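Leucine-rich repeat protein (Bacteroides thetaiotaomicron, PDB 4ECN) is of unknown function but, as an extracellular protein with leucine-rich repeats, probably binds other proteins. Local coordinates at residues Ser138-Ser143 with Asn256-Leu261. Residues are numbered along the deposited sequence; the frame is centred on the assembly and turned at random.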
ATOM      1  N   SER A 138     -15.424  32.181  34.270  1.00 72.54           N
ATOM      2  CA  SER A 138     -16.044  31.860  35.551  1.00 74.91           C
ATOM      3  C   SER A 138     -15.672  30.466  36.037  1.00 83.20           C
ATOM      4  O   SER A 138     -15.491  29.575  35.203  1.00 83.38           O
ATOM      5  CB  SER A 138     -17.561  31.940  35.398  1.00 80.02           C
ATOM      6  OG  SER A 138     -17.981  33.019  34.573  1.00 92.11           O
ATOM      7  N   LYS A 139     -15.607  30.256  37.375  1.00 82.88           N
ATOM      8  CA  LYS A 139     -15.330  28.938  37.965  1.00 84.31           C
ATOM      9  C   LYS A 139     -16.566  28.029  37.877  1.00 92.64           C
ATOM     10  O   LYS A 139     -17.639  28.410  38.342  1.00 92.13           O
ATOM     11  CB  LYS A 139     -14.881  29.049  39.430  1.00 87.82           C
ATOM     12  CG  LYS A 139     -13.537  29.710  39.673  1.00 99.75           C
ATOM     13  CD  LYS A 139     -13.140  29.526  41.141  1.00110.18           C
ATOM     14  CE  LYS A 139     -11.813  30.151  41.500  1.00119.69           C
ATOM     15  NZ  LYS A 139     -11.428  29.873  42.911  1.00127.66           N
ATOM     16  N   GLU A 140     -16.413  26.840  37.273  1.00 93.51           N
ATOM     17  CA  GLU A 140     -17.457  25.813  37.097  1.00 95.64           C
ATOM     18  C   GLU A 140     -16.909  24.473  37.590  1.00106.32           C
ATOM     19  O   GLU A 140     -15.686  24.310  37.679  1.00105.68           O
ATOM     20  CB  GLU A 140     -17.913  25.725  35.614  1.00 95.81           C
ATOM     21  CG  GLU A 140     -19.190  24.924  35.361  1.00105.93           C
ATOM     22  CD  GLU A 140     -19.182  23.991  34.158  1.00129.64           C
ATOM     23  OE1 GLU A 140     -18.501  22.942  34.233  1.00129.65           O
ATOM     24  OE2 GLU A 140     -19.915  24.260  33.176  1.00118.90           O
ATOM     25  N   GLY A 141     -17.806  23.539  37.918  1.00108.36           N
ATOM     26  CA  GLY A 141     -17.447  22.201  38.387  1.00110.65           C
ATOM     27  C   GLY A 141     -16.941  22.175  39.818  1.00120.11           C
ATOM     28  O   GLY A 141     -17.427  21.391  40.641  1.00121.19           O
ATOM     29  N   ILE A 142     -15.930  23.018  40.104  1.00118.92           N
ATOM     30  CA  ILE A 142     -15.325  23.214  41.422  1.00120.55           C
ATOM     31  C   ILE A 142     -15.626  24.706  41.767  1.00126.66           C
ATOM     32  O   ILE A 142     -14.732  25.534  42.005  1.00126.24           O
ATOM     33  CB  ILE A 142     -13.814  22.775  41.431  1.00123.41           C
ATOM     34  CG1 ILE A 142     -13.639  21.272  41.021  1.00123.30           C
ATOM     35  CG2 ILE A 142     -13.095  23.076  42.751  1.00124.94           C
ATOM     36  CD1 ILE A 142     -14.427  20.138  41.881  1.00127.84           C
ATOM     37  N   SER A 143     -16.951  25.023  41.726  1.00124.34           N
ATOM     38  CA  SER A 143     -17.565  26.322  42.027  1.00124.69           C
ATOM     39  C   SER A 143     -17.523  26.528  43.562  1.00130.29           C
ATOM     40  O   SER A 143     -18.504  26.283  44.284  1.00130.43           O
ATOM     41  CB  SER A 143     -18.984  26.393  41.458  1.00127.43           C
ATOM     42  OG  SER A 143     -19.039  26.103  40.069  1.00133.28           O
ATOM     43  N   ASN A 256     -20.294  33.301  28.516  1.00 55.59           N
ATOM     44  CA  ASN A 256     -19.741  32.339  29.476  1.00 55.41           C
ATOM     45  C   ASN A 256     -18.557  31.438  28.969  1.00 60.41           C
ATOM     46  O   ASN A 256     -18.731  30.612  28.075  1.00 60.78           O
ATOM     47  CB  ASN A 256     -20.832  31.393  29.981  1.00 50.31           C
ATOM     48  CG  ASN A 256     -20.373  30.482  31.103  1.00 62.33           C
ATOM     49  OD1 ASN A 256     -20.675  29.275  31.108  1.00 51.99           O
ATOM     50  ND2 ASN A 256     -19.626  31.042  32.083  1.00 54.84           N
ATOM     51  N   VAL A 257     -17.401  31.529  29.662  1.00 56.07           N
ATOM     52  CA  VAL A 257     -16.238  30.670  29.472  1.00 55.32           C
ATOM     53  C   VAL A 257     -16.069  29.905  30.806  1.00 60.95           C
ATOM     54  O   VAL A 257     -15.511  30.455  31.761  1.00 61.29           O
ATOM     55  CB  VAL A 257     -14.966  31.423  29.009  1.00 59.32           C
ATOM     56  CG1 VAL A 257     -13.791  30.464  28.839  1.00 58.71           C
ATOM     57  CG2 VAL A 257     -15.218  32.185  27.710  1.00 58.65           C
ATOM     58  N   PRO A 258     -16.642  28.679  30.911  1.00 57.90           N
ATOM     59  CA  PRO A 258     -16.607  27.938  32.188  1.00 58.45           C
ATOM     60  C   PRO A 258     -15.247  27.280  32.500  1.00 61.68           C
ATOM     61  O   PRO A 258     -14.985  26.140  32.094  1.00 60.14           O
ATOM     62  CB  PRO A 258     -17.685  26.864  31.991  1.00 60.02           C
ATOM     63  CG  PRO A 258     -17.715  26.624  30.544  1.00 63.69           C
ATOM     64  CD  PRO A 258     -17.412  27.942  29.889  1.00 59.11           C
ATOM     65  N   ILE A 259     -14.424  27.973  33.303  1.00 58.28           N
ATOM     66  CA  ILE A 259     -13.095  27.499  33.689  1.00 58.02           C
ATOM     67  C   ILE A 259     -13.251  26.336  34.682  1.00 64.72           C
ATOM     68  O   ILE A 259     -14.032  26.436  35.619  1.00 65.53           O
ATOM     69  CB  ILE A 259     -12.243  28.663  34.250  1.00 60.73           C
ATOM     70  CG1 ILE A 259     -12.126  29.827  33.220  1.00 59.73           C
ATOM     71  CG2 ILE A 259     -10.858  28.191  34.740  1.00 61.72           C
ATOM     72  CD1 ILE A 259     -11.519  29.491  31.840  1.00 57.11           C
ATOM     73  N   GLN A 260     -12.522  25.229  34.446  1.00 62.24           N
ATOM     74  CA  GLN A 260     -12.608  23.998  35.236  1.00 63.15           C
ATOM     75  C   GLN A 260     -11.525  23.866  36.308  1.00 69.77           C
ATOM     76  O   GLN A 260     -11.787  23.242  37.347  1.00 69.90           O
ATOM     77  CB  GLN A 260     -12.497  22.774  34.309  1.00 63.42           C
ATOM     78  CG  GLN A 260     -13.568  22.688  33.228  1.00 67.77           C
ATOM     79  CD  GLN A 260     -14.968  22.583  33.778  1.00 77.96           C
ATOM     80  OE1 GLN A 260     -15.279  21.716  34.607  1.00 72.92           O
ATOM     81  NE2 GLN A 260     -15.848  23.450  33.290  1.00 64.39           N
ATOM     82  N   LEU A 261     -10.301  24.392  36.023  1.00 67.24           N
ATOM     83  CA  LEU A 261      -9.097  24.314  36.869  1.00 68.09           C
ATOM     84  C   LEU A 261      -8.783  22.850  37.135  1.00 72.65           C
ATOM     85  O   LEU A 261      -8.726  22.410  38.288  1.00 74.07           O
ATOM     86  CB  LEU A 261      -9.242  25.099  38.190  1.00 69.32           C
ATOM     87  CG  LEU A 261      -9.651  26.562  38.104  1.00 74.39           C
ATOM     88  CD1 LEU A 261     -10.187  27.047  39.437  1.00 75.89           C
ATOM     89  CD2 LEU A 261      -8.520  27.435  37.627  1.00 75.99           C
TER
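Ser138 and Glu140 hold Val257 and Ile259 through three backbone hydrogen bonds that close a parallel beta pairing, where strand 130-139 runs beside strand 251-259 in the mixed sheet of a DUF4458 domain of the transthyretin clan. Ser138 N donates to Val257 O at 3.0 Å, Ile259 N returns a bond to Ser138 O, and Glu140 N reaches Ile259 O just as the first strand gives way to a turn. Pro258, which has no N-H, falls where the pairing with strand 130-139 uses none, the bonds there being made by Val257 O and Ile259 N.

Beyond the backbone, the side chains of Glu140 and Gln260 run side by side in the same direction. Gln260 NE2 donates to Glu140 OE1 at 2.9 Å with a nearly straight N-H (167°); the acceptor lies in the amide plane, whereas the nitrogen stands above the carboxylate, the two planes being 79° apart. Glu140 CG is anti to its backbone N (chi1 -167°); the chain then bends at chi2 and runs alongside Pro258, on its CB side, with Glu140 OE2 3.6 Å from Pro258 CB. An alanine in place of Glu140 would probably cost Pro258 CB its contact with the carboxylate and leave Gln260 NE2 with Pro258 O but no carboxylate partner.

On the face that bears Lys139 and Ile259, Lys139 CE touches Leu261 CD1 at 4.1 Å, while its NZ bonds to Asp199 O. Tyr150 and Phe152 pack against Ile259 from the same domain, and Tyr221 OH binds Gln260 N.

Gln260 itself is positioned from both ends of its amide. Its OE1 accepts a hydrogen bond from Lys262 NZ, and its NE2, besides gripping Glu140, donates to Pro258 O at 3.1 Å, approaching from above that carbonyl plane.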